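Local coordinates for cytochrome c-552/4 domain-containing protein (Ignicoccus hospitalis KIN4/I, PDB 4QO5) that binds eight c-type hemes and, as a membrane-associated octaheme cytochrome c, probably passes electrons between them, at residues E303-N307 against V308-L312; E393-M396 against A397-E401; I226-A229 against R230-Y233. One frame throughout, in Å; residues are numbered along the deposited sequence.

Contact 1: E303-N307 against V308-L312; sequences ERTHN and VDTRL. With HEC (heme c), chain F.
Asn307 and Thr310 close the turn directly after His306, an axial heme ligand, where the loop between strands 300-302 and 314-315 winds into the short 3-10 segment 308-311. The hub is the carbonyl oxygen of Asn307, which takes three bonds. Thr310 OG1 comes to Asn307 O nearly end-on, at 3.0 Å with a C=O...O angle of 173°, while Thr310 N donates to it at 3.2 Å from above the carbonyl plane. Thr305 OG1 supplies the third at 2.9 Å to Asn307 O, also from above the plane. Asn307 CG lies anti to the backbone N (chi1 -178°), which puts OD1 over the start of the turn, where it accepts a weak bond from Asp309 N, as in an Asx turn. The planes of the Asn307 amide and Asp309 carboxylate are 75° apart, and a water joins Asn307 ND2 to Asp309 OD1, whose strongest partner is Ser125. On the upstream side, His306 NE2 binds the heme iron at 2.1 Å opposite His219. Arg304 NE donates to propionate oxygen O1D at 2.8 Å, with the other propionate over one face of its guanidinium. Arg311 reaches back past the Thr305 methyl, and its NH2 donates a hydrogen bond to Glu303 O at 2.8 Å, from above the carbonyl plane, and another to Ser290 O; a water bridges Arg311 NE to Glu303 O.

Contact 2: E393-M396 against A397-E401; sequences EEEM and AKRRE
Ala397, Lys398, Arg399 and Arg400 each donate a backbone N-H to the carbonyl four residues earlier, on Glu393, Glu394, Glu395 and Met396, so residues 393-401 form the regular alpha-helical opening of helix 393-407. The bonds are of similar length: Ala397 N lies 3.0 Å from Glu393 O, and Arg400 N lies 2.9 Å from Met396 O. Side chains one turn apart meet on this ladder, and the one salt bridge between the two segments is Glu395 with Arg399. Glu395 CG is anti to the backbone N, and the bend at chi2 (65°) turns the carboxylate along the helix toward Arg399, one turn on. Arg399 runs out extended from CG to NE and offers the edge of its guanidinium. In the salt bridge Arg399 NE donates to Glu395 OE2 at 2.8 Å with an N-H...O angle of 158°. OE2 uses its anti lone pair, and the carboxylate and guanidinium planes stand 85° apart, so this is a single bond from NE at the guanidinium edge, not a two-pronged pairing. Arg399 CG also rests 3.3 Å from Glu395 O. Alongside, Lys398 CG lies 3.4 Å from Glu394 O, and its amine stays beyond contact with the Glu395 carboxylate. The helix lies at the surface, yet one side faces protein: Arg399 NH2 bonds the loop that precedes strand 314-315, Met396 packs on Trp313 and Ile391, and Arg400 rests on Met420 of helix 413-447 while making a salt bridge to Asp424 of that helix.

Contact 3: I226-A229 against R230-Y233; sequences IEIA and RSPY. With HEC (heme c), chain F.
Ile228 O is gripped twice by Ser231: OG donates to it at 2.7 Å, in the carbonyl plane on a lone pair, and Ser231 N at 3.0 Å from well above that plane. With OG set between the backbone N and the carbonyl carbon (chi1 71°), hydroxyl and amide converge on one acceptor as helix 226-229 ends. Ser231 OG also makes a weak bond to Thr234 N, so one residue links the end of helix 226-229 to the N-cap of a weakly bonded second helix. A water spans the junction by donating to both Ala229 O and Ser231 O. One step earlier, Arg230 N bonds Ile226 O at 2.9 Å, the last alpha-type bond of the first helix. The Arg230 side chain then leaves extended, lying side by side with Ile226 and pointing the same way; Ile226 CD1 sits over one face of the guanidinium, 3.5 Å from NH1 and offset toward the rim. The edge faces a heme propionate. Arg230 NE and NH2 both donate to oxygen O2D, the NH2 bond measuring 2.7 Å. The remaining NH1 bonds the carbonyls of Met268 and Ala270, and the fork together with these bonds restrains the rotation of the flat group, while Trp273 adds a cation-pi contact. Ala229 CB packs 3.6 Å from heme C2D, and Ile226 CG2 lies near meso carbon CHA. On the subunit interface side, Glu227 makes salt bridges with Lys269 and with Lys264 of the second subunit. An arginine edge holding a propionate, beside aliphatic side chains packed on the porphyrin, is a familiar way of seating heme, here heme c #7 within a multiheme cytochrome.

In the fold
Contacts 1 and 3 share one heme: its propionate D is held through O1D by contact 1 and through O2D by contact 3, and Ala229 packs near His219, the iron ligand opposite the one in contact 1. Their centres lie 16 Å apart and their nearest atoms about 5 Å, without touching, so the heme itself joins them. Contact 2 is further from this site, 28 Å from contact 3 between centres, but contact 1 meets it directly. The centres of these two are 13 Å apart, and Arg399 NH2 reaches Leu312 O at 2.9 Å, tying helix 393-407 to the end of the ligand loop.

Contact 1: E303-N307 against V308-L312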
loop_
_atom_site.group_PDB
_atom_site.type_symbol
_atom_site.label_atom_id
_atom_site.label_comp_id
_atom_site.label_asym_id
_atom_site.label_seq_id
_atom_site.Cartn_x
_atom_site.Cartn_y
_atom_site.Cartn_z
ATOM N N GLU A 303 21.672 -2.829 -23.610
ATOM C CA GLU A 303 20.832 -3.379 -24.672
ATOM C C GLU A 303 19.501 -3.870 -24.109
ATOM O O GLU A 303 19.441 -4.455 -23.019
ATOM C CB GLU A 303 21.563 -4.526 -25.389
ATOM C CG GLU A 303 22.832 -4.094 -26.103
ATOM C CD GLU A 303 22.570 -3.363 -27.423
ATOM O OE1 GLU A 303 21.409 -3.347 -27.896
ATOM O OE2 GLU A 303 23.537 -2.811 -27.997
ATOM N N ARG A 304 18.426 -3.642 -24.851
ATOM C CA ARG A 304 17.121 -4.140 -24.430
ATOM C C ARG A 304 17.155 -5.655 -24.267
ATOM O O ARG A 304 17.818 -6.373 -25.053
ATOM C CB ARG A 304 16.053 -3.769 -25.445
ATOM C CG ARG A 304 14.621 -4.007 -24.944
ATOM C CD ARG A 304 13.630 -3.765 -26.050
ATOM N NE ARG A 304 13.604 -2.368 -26.473
ATOM C CZ ARG A 304 13.970 -1.935 -27.674
ATOM N NH1 ARG A 304 14.451 -2.783 -28.583
ATOM N NH2 ARG A 304 13.872 -0.640 -27.954
ATOM N N THR A 305 16.468 -6.151 -23.244
ATOM C CA THR A 305 16.281 -7.598 -23.131
ATOM C C THR A 305 14.863 -7.994 -22.722
ATOM O O THR A 305 14.278 -7.382 -21.826
ATOM C CB THR A 305 17.281 -8.235 -22.143
ATOM O OG1 THR A 305 17.129 -9.659 -22.166
ATOM C CG2 THR A 305 17.060 -7.730 -20.722
ATOM N N HIS A 306 14.329 -9.026 -23.380
ATOM C CA HIS A 306 13.071 -9.641 -22.947
ATOM C C HIS A 306 13.337 -10.929 -22.200
ATOM O O HIS A 306 12.442 -11.722 -21.951
ATOM C CB HIS A 306 12.119 -9.878 -24.113
ATOM C CG HIS A 306 11.260 -8.695 -24.412
ATOM N ND1 HIS A 306 11.716 -7.610 -25.132
ATOM C CD2 HIS A 306 9.992 -8.402 -24.046
ATOM C CE1 HIS A 306 10.756 -6.712 -25.224
ATOM N NE2 HIS A 306 9.702 -7.173 -24.582
ATOM N N ASN A 307 14.600 -11.144 -21.869
ATOM C CA ASN A 307 14.948 -12.224 -20.956
ATOM C C ASN A 307 15.544 -11.555 -19.747
ATOM O O ASN A 307 16.748 -11.271 -19.729
ATOM C CB ASN A 307 15.985 -13.138 -21.591
ATOM C CG ASN A 307 16.343 -14.319 -20.695
ATOM O OD1 ASN A 307 15.971 -14.360 -19.521
ATOM N ND2 ASN A 307 17.073 -15.266 -21.240
ATOM N N VAL A 308 14.714 -11.300 -18.738
ATOM C CA VAL A 308 15.177 -10.516 -17.591
ATOM C C VAL A 308 16.304 -11.189 -16.807
ATOM O O VAL A 308 17.081 -10.502 -16.145
ATOM C CB VAL A 308 14.034 -10.137 -16.640
ATOM C CG1 VAL A 308 12.992 -9.327 -17.391
ATOM C CG2 VAL A 308 13.410 -11.375 -16.053
ATOM N N ASP A 309 16.389 -12.518 -16.881
ATOM C CA ASP A 309 17.442 -13.273 -16.195
ATOM C C ASP A 309 18.845 -12.759 -16.534
ATOM O O ASP A 309 19.755 -12.801 -15.696
ATOM C CB ASP A 309 17.407 -14.763 -16.592
ATOM C CG ASP A 309 16.026 -15.389 -16.457
ATOM O OD1 ASP A 309 15.826 -16.479 -17.036
ATOM O OD2 ASP A 309 15.150 -14.797 -15.787
ATOM N N THR A 310 19.024 -12.300 -17.772
ATOM C CA THR A 310 20.349 -11.960 -18.277
ATOM C C THR A 310 21.009 -10.797 -17.541
ATOM O O THR A 310 22.208 -10.576 -17.681
ATOM C CB THR A 310 20.343 -11.647 -19.786
ATOM O OG1 THR A 310 19.594 -10.452 -20.029
ATOM C CG2 THR A 310 19.733 -12.792 -20.553
ATOM N N ARG A 311 20.225 -10.061 -16.767
ATOM C CA ARG A 311 20.745 -8.923 -16.020
ATOM C C ARG A 311 21.046 -9.229 -14.556
ATOM O O ARG A 311 21.701 -8.436 -13.878
ATOM C CB ARG A 311 19.782 -7.749 -16.121
ATOM C CG ARG A 311 19.637 -7.270 -17.536
ATOM C CD ARG A 311 19.431 -5.808 -17.564
ATOM N NE ARG A 311 19.286 -5.307 -18.914
ATOM C CZ ARG A 311 18.849 -4.091 -19.180
ATOM N NH1 ARG A 311 18.534 -3.281 -18.172
ATOM N NH2 ARG A 311 18.710 -3.688 -20.435
ATOM N N LEU A 312 20.603 -10.394 -14.088
ATOM C CA LEU A 312 20.708 -10.749 -12.676
ATOM C C LEU A 312 21.914 -11.638 -12.393
ATOM O O LEU A 312 22.149 -12.617 -13.115
ATOM C CB LEU A 312 19.428 -11.461 -12.232
ATOM C CG LEU A 312 18.115 -10.776 -12.608
ATOM C CD1 LEU A 312 16.924 -11.713 -12.341
ATOM C CD2 LEU A 312 17.945 -9.458 -11.852
HETATM FE FE HEC F . 7.678 -6.485 -24.329
HETATM C CHA HEC F . 8.802 -3.343 -25.247
HETATM C CHB HEC F . 7.048 -7.274 -27.574
HETATM C CHC HEC F . 6.618 -9.651 -23.381
HETATM C CHD HEC F . 8.318 -5.761 -21.071
HETATM N NA HEC F . 7.864 -5.471 -26.005
HETATM C C1A HEC F . 8.402 -4.224 -26.228
HETATM C C2A HEC F . 8.435 -3.962 -27.640
HETATM C C3A HEC F . 7.972 -5.045 -28.259
HETATM C C4A HEC F . 7.607 -6.038 -27.267
HETATM C CMA HEC F . 7.832 -5.223 -29.777
HETATM C CAA HEC F . 8.937 -2.666 -28.309
HETATM C CBA HEC F . 10.466 -2.583 -28.200
HETATM C CGA HEC F . 11.080 -3.647 -29.078
HETATM O O1A HEC F . 11.057 -3.484 -30.324
HETATM O O2A HEC F . 11.588 -4.654 -28.531
HETATM N NB HEC F . 6.943 -8.070 -25.290
HETATM C C1B HEC F . 6.851 -8.269 -26.647
HETATM C C2B HEC F . 6.490 -9.656 -26.878
HETATM C C3B HEC F . 6.464 -10.250 -25.665
HETATM C C4B HEC F . 6.688 -9.275 -24.682
HETATM C CMB HEC F . 6.396 -10.284 -28.292
HETATM C CAB HEC F . 6.314 -11.649 -25.031
HETATM C CBB HEC F . 7.126 -12.717 -25.847
HETATM N NC HEC F . 7.513 -7.541 -22.676
HETATM C C1C HEC F . 7.004 -8.781 -22.391
HETATM C C2C HEC F . 6.707 -8.906 -20.985
HETATM C C3C HEC F . 7.455 -7.930 -20.446
HETATM C C4C HEC F . 7.778 -6.970 -21.435
HETATM C CMC HEC F . 6.455 -10.302 -20.362
HETATM C CAC HEC F . 7.845 -7.521 -19.027
HETATM C CBC HEC F . 8.300 -8.688 -18.102
HETATM N ND HEC F . 8.415 -4.827 -23.314
HETATM C C1D HEC F . 8.631 -4.768 -21.951
HETATM C C2D HEC F . 9.246 -3.522 -21.615
HETATM C C3D HEC F . 9.367 -2.758 -22.922
HETATM C C4D HEC F . 8.857 -3.666 -23.926
HETATM C CMD HEC F . 9.650 -3.033 -20.207
HETATM C CAD HEC F . 10.005 -1.381 -23.160
HETATM C CBD HEC F . 11.457 -1.745 -23.509
HETATM C CGD HEC F . 12.403 -0.579 -23.474
HETATM O O1D HEC F . 13.387 -0.589 -24.264
HETATM O O2D HEC F . 12.202 0.354 -22.658
HETATM O O HOH W 1 20.700 -6.373 -21.501
HETATM O O HOH W 2 12.125 -12.354 -19.194
HETATM O O HOH W 3 17.203 -17.421 -19.129
#

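Contact 2: E393-M396 against A397-E401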
loop_
_atom_site.group_PDB
_atom_site.type_symbol
_atom_site.label_atom_id
_atom_site.label_comp_id
_atom_site.label_asym_id
_atom_site.label_seq_id
_atom_site.Cartn_x
_atom_site.Cartn_y
_atom_site.Cartn_z
ATOM N N GLU A 393 31.267 -17.400 -11.514
ATOM C CA GLU A 393 31.638 -16.162 -10.834
ATOM C C GLU A 393 31.970 -15.077 -11.852
ATOM O O GLU A 393 31.690 -13.903 -11.633
ATOM C CB GLU A 393 32.839 -16.398 -9.911
ATOM C CG GLU A 393 32.553 -17.355 -8.768
ATOM C CD GLU A 393 33.614 -17.309 -7.681
ATOM O OE1 GLU A 393 33.277 -17.605 -6.514
ATOM O OE2 GLU A 393 34.783 -16.979 -7.990
ATOM N N GLU A 394 32.597 -15.478 -12.955
ATOM C CA GLU A 394 32.951 -14.542 -14.012
ATOM C C GLU A 394 31.708 -13.935 -14.643
ATOM O O GLU A 394 31.662 -12.742 -14.940
ATOM C CB GLU A 394 33.812 -15.236 -15.077
ATOM C CG GLU A 394 35.215 -15.598 -14.614
ATOM C CD GLU A 394 35.311 -16.946 -13.894
ATOM O OE1 GLU A 394 36.446 -17.316 -13.514
ATOM O OE2 GLU A 394 34.277 -17.636 -13.709
ATOM N N GLU A 395 30.688 -14.760 -14.848
ATOM C CA GLU A 395 29.434 -14.266 -15.384
ATOM C C GLU A 395 28.729 -13.335 -14.397
ATOM O O GLU A 395 28.174 -12.317 -14.794
ATOM C CB GLU A 395 28.517 -15.428 -15.793
ATOM C CG GLU A 395 27.191 -14.986 -16.407
ATOM C CD GLU A 395 27.367 -14.270 -17.740
ATOM O OE1 GLU A 395 28.403 -14.498 -18.416
ATOM O OE2 GLU A 395 26.473 -13.474 -18.111
ATOM N N MET A 396 28.768 -13.670 -13.112
ATOM C CA MET A 396 28.168 -12.794 -12.094
ATOM C C MET A 396 28.827 -11.425 -12.129
ATOM O O MET A 396 28.153 -10.407 -12.049
ATOM C CB MET A 396 28.352 -13.384 -10.699
ATOM C CG MET A 396 27.510 -14.610 -10.456
ATOM S SD MET A 396 27.883 -15.435 -8.897
ATOM C CE MET A 396 27.008 -14.368 -7.741
ATOM N N ALA A 397 30.155 -11.407 -12.273
ATOM C CA ALA A 397 30.885 -10.149 -12.240
ATOM C C ALA A 397 30.538 -9.303 -13.463
ATOM O O ALA A 397 30.377 -8.093 -13.355
ATOM C CB ALA A 397 32.394 -10.394 -12.149
ATOM N N LYS A 398 30.410 -9.944 -14.622
ATOM C CA LYS A 398 29.962 -9.243 -15.830
ATOM C C LYS A 398 28.573 -8.613 -15.679
ATOM O O LYS A 398 28.353 -7.458 -16.057
ATOM C CB LYS A 398 29.963 -10.190 -17.041
ATOM C CG LYS A 398 31.334 -10.510 -17.546
ATOM C CD LYS A 398 31.266 -11.393 -18.781
ATOM C CE LYS A 398 32.657 -11.907 -19.142
ATOM N NZ LYS A 398 32.611 -12.943 -20.205
ATOM N N ARG A 399 27.627 -9.377 -15.146
ATOM C CA ARG A 399 26.270 -8.859 -14.987
ATOM C C ARG A 399 26.237 -7.739 -13.977
ATOM O O ARG A 399 25.553 -6.742 -14.189
ATOM C CB ARG A 399 25.311 -9.972 -14.595
ATOM C CG ARG A 399 25.283 -11.057 -15.704
ATOM C CD ARG A 399 24.312 -12.164 -15.368
ATOM N NE ARG A 399 24.244 -13.155 -16.441
ATOM C CZ ARG A 399 23.335 -14.126 -16.498
ATOM N NH1 ARG A 399 23.353 -14.993 -17.509
ATOM N NH2 ARG A 399 22.426 -14.235 -15.541
ATOM N N ARG A 400 26.971 -7.915 -12.886
ATOM C CA ARG A 400 27.033 -6.873 -11.870
ATOM C C ARG A 400 27.577 -5.575 -12.466
ATOM O O ARG A 400 27.024 -4.495 -12.240
ATOM C CB ARG A 400 27.868 -7.310 -10.667
ATOM C CG ARG A 400 27.810 -6.267 -9.564
ATOM C CD ARG A 400 28.872 -6.428 -8.501
ATOM N NE ARG A 400 28.605 -7.559 -7.625
ATOM C CZ ARG A 400 28.839 -7.561 -6.317
ATOM N NH1 ARG A 400 29.335 -6.487 -5.720
ATOM N NH2 ARG A 400 28.568 -8.644 -5.608
ATOM N N GLU A 401 28.639 -5.689 -13.260
ATOM C CA GLU A 401 29.249 -4.532 -13.900
ATOM C C GLU A 401 28.307 -3.840 -14.886
ATOM O O GLU A 401 28.293 -2.607 -14.984
ATOM C CB GLU A 401 30.550 -4.944 -14.598
ATOM C CG GLU A 401 31.224 -3.838 -15.377
ATOM C CD GLU A 401 32.484 -4.330 -16.074
ATOM O OE1 GLU A 401 32.416 -4.642 -17.285
ATOM O OE2 GLU A 401 33.538 -4.420 -15.406
#

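Contact 3: I226-A229 against R230-Y233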
loop_
_atom_site.group_PDB
_atom_site.type_symbol
_atom_site.label_atom_id
_atom_site.label_comp_id
_atom_site.label_asym_id
_atom_site.label_seq_id
_atom_site.Cartn_x
_atom_site.Cartn_y
_atom_site.Cartn_z
ATOM N N ILE A 226 4.380 1.006 -24.533
ATOM C CA ILE A 226 5.622 0.900 -23.782
ATOM C C ILE A 226 5.665 1.892 -22.629
ATOM O O ILE A 226 6.428 1.713 -21.684
ATOM C CB ILE A 226 6.895 1.017 -24.652
ATOM C CG1 ILE A 226 7.024 2.420 -25.250
ATOM C CG2 ILE A 226 6.911 -0.090 -25.720
ATOM C CD1 ILE A 226 8.388 2.656 -25.920
ATOM N N GLU A 227 4.821 2.922 -22.681
ATOM C CA GLU A 227 4.748 3.835 -21.546
ATOM C C GLU A 227 4.161 3.096 -20.343
ATOM O O GLU A 227 4.566 3.332 -19.208
ATOM C CB GLU A 227 3.968 5.113 -21.882
ATOM C CG GLU A 227 3.702 5.994 -20.675
ATOM C CD GLU A 227 3.387 7.431 -21.061
ATOM O OE1 GLU A 227 3.694 7.811 -22.213
ATOM O OE2 GLU A 227 2.850 8.179 -20.215
ATOM N N ILE A 228 3.226 2.177 -20.591
ATOM C CA ILE A 228 2.750 1.322 -19.513
ATOM C C ILE A 228 3.796 0.288 -19.081
ATOM O O ILE A 228 3.998 0.059 -17.883
ATOM C CB ILE A 228 1.405 0.635 -19.867
ATOM C CG1 ILE A 228 0.291 1.686 -19.943
ATOM C CG2 ILE A 228 1.067 -0.424 -18.823
ATOM C CD1 ILE A 228 -1.108 1.120 -20.244
ATOM N N ALA A 229 4.495 -0.307 -20.052
ATOM C CA ALA A 229 5.497 -1.325 -19.755
ATOM C C ALA A 229 6.620 -0.734 -18.906
ATOM O O ALA A 229 7.230 -1.431 -18.100
ATOM C CB ALA A 229 6.065 -1.915 -21.051
ATOM N N ARG A 230 6.889 0.550 -19.090
ATOM C CA ARG A 230 7.943 1.205 -18.323
ATOM C C ARG A 230 7.490 1.857 -17.028
ATOM O O ARG A 230 8.277 2.542 -16.376
ATOM C CB ARG A 230 8.580 2.264 -19.192
ATOM C CG ARG A 230 9.390 1.700 -20.319
ATOM C CD ARG A 230 9.600 2.726 -21.403
ATOM N NE ARG A 230 10.665 2.326 -22.293
ATOM C CZ ARG A 230 11.088 3.081 -23.288
ATOM N NH1 ARG A 230 10.432 4.191 -23.531
ATOM N NH2 ARG A 230 12.093 2.682 -24.091
ATOM N N SER A 231 6.225 1.671 -16.676
ATOM C CA SER A 231 5.698 2.224 -15.428
ATOM C C SER A 231 5.956 1.212 -14.318
ATOM O O SER A 231 6.132 0.031 -14.586
ATOM C CB SER A 231 4.177 2.470 -15.546
ATOM O OG SER A 231 3.458 1.242 -15.574
ATOM N N PRO A 232 5.938 1.653 -13.065
ATOM C CA PRO A 232 6.045 0.668 -11.978
ATOM C C PRO A 232 4.742 -0.101 -11.763
ATOM O O PRO A 232 4.758 -1.224 -11.261
ATOM C CB PRO A 232 6.319 1.552 -10.754
ATOM C CG PRO A 232 5.611 2.857 -11.095
ATOM C CD PRO A 232 5.851 3.041 -12.567
ATOM N N TYR A 233 3.625 0.511 -12.135
ATOM C CA TYR A 233 2.308 -0.039 -11.837
ATOM C C TYR A 233 2.124 -1.381 -12.502
ATOM O O TYR A 233 1.576 -2.310 -11.922
ATOM C CB TYR A 233 1.230 0.900 -12.342
ATOM C CG TYR A 233 1.246 2.229 -11.639
ATOM C CD1 TYR A 233 0.895 2.319 -10.307
ATOM C CD2 TYR A 233 1.609 3.391 -12.316
ATOM C CE1 TYR A 233 0.898 3.539 -9.654
ATOM C CE2 TYR A 233 1.609 4.620 -11.667
ATOM C CZ TYR A 233 1.251 4.681 -10.343
ATOM O OH TYR A 233 1.262 5.895 -9.690
HETATM FE FE HEC F . 7.678 -6.485 -24.329
HETATM C CHA HEC F . 8.802 -3.343 -25.247
HETATM C CHB HEC F . 7.048 -7.274 -27.574
HETATM C CHC HEC F . 6.618 -9.651 -23.381
HETATM C CHD HEC F . 8.318 -5.761 -21.071
HETATM N NA HEC F . 7.864 -5.471 -26.005
HETATM C C1A HEC F . 8.402 -4.224 -26.228
HETATM C C2A HEC F . 8.435 -3.962 -27.640
HETATM C C3A HEC F . 7.972 -5.045 -28.259
HETATM C C4A HEC F . 7.607 -6.038 -27.267
HETATM C CMA HEC F . 7.832 -5.223 -29.777
HETATM C CAA HEC F . 8.937 -2.666 -28.309
HETATM C CBA HEC F . 10.466 -2.583 -28.200
HETATM C CGA HEC F . 11.080 -3.647 -29.078
HETATM O O1A HEC F . 11.057 -3.484 -30.324
HETATM O O2A HEC F . 11.588 -4.654 -28.531
HETATM N NB HEC F . 6.943 -8.070 -25.290
HETATM C C1B HEC F . 6.851 -8.269 -26.647
HETATM C C2B HEC F . 6.490 -9.656 -26.878
HETATM C C3B HEC F . 6.464 -10.250 -25.665
HETATM C C4B HEC F . 6.688 -9.275 -24.682
HETATM C CMB HEC F . 6.396 -10.284 -28.292
HETATM C CAB HEC F . 6.314 -11.649 -25.031
HETATM C CBB HEC F . 7.126 -12.717 -25.847
HETATM N NC HEC F . 7.513 -7.541 -22.676
HETATM C C1C HEC F . 7.004 -8.781 -22.391
HETATM C C2C HEC F . 6.707 -8.906 -20.985
HETATM C C3C HEC F . 7.455 -7.930 -20.446
HETATM C C4C HEC F . 7.778 -6.970 -21.435
HETATM C CMC HEC F . 6.455 -10.302 -20.362
HETATM C CAC HEC F . 7.845 -7.521 -19.027
HETATM C CBC HEC F . 8.300 -8.688 -18.102
HETATM N ND HEC F . 8.415 -4.827 -23.314
HETATM C C1D HEC F . 8.631 -4.768 -21.951
HETATM C C2D HEC F . 9.246 -3.522 -21.615
HETATM C C3D HEC F . 9.367 -2.758 -22.922
HETATM C C4D HEC F . 8.857 -3.666 -23.926
HETATM C CMD HEC F . 9.650 -3.033 -20.207
HETATM C CAD HEC F . 10.005 -1.381 -23.160
HETATM C CBD HEC F . 11.457 -1.745 -23.509
HETATM C CGD HEC F . 12.403 -0.579 -23.474
HETATM O O1D HEC F . 13.387 -0.589 -24.264
HETATM O O2D HEC F . 12.202 0.354 -22.658
HETATM O O HOH W 4 8.583 -0.825 -15.777
#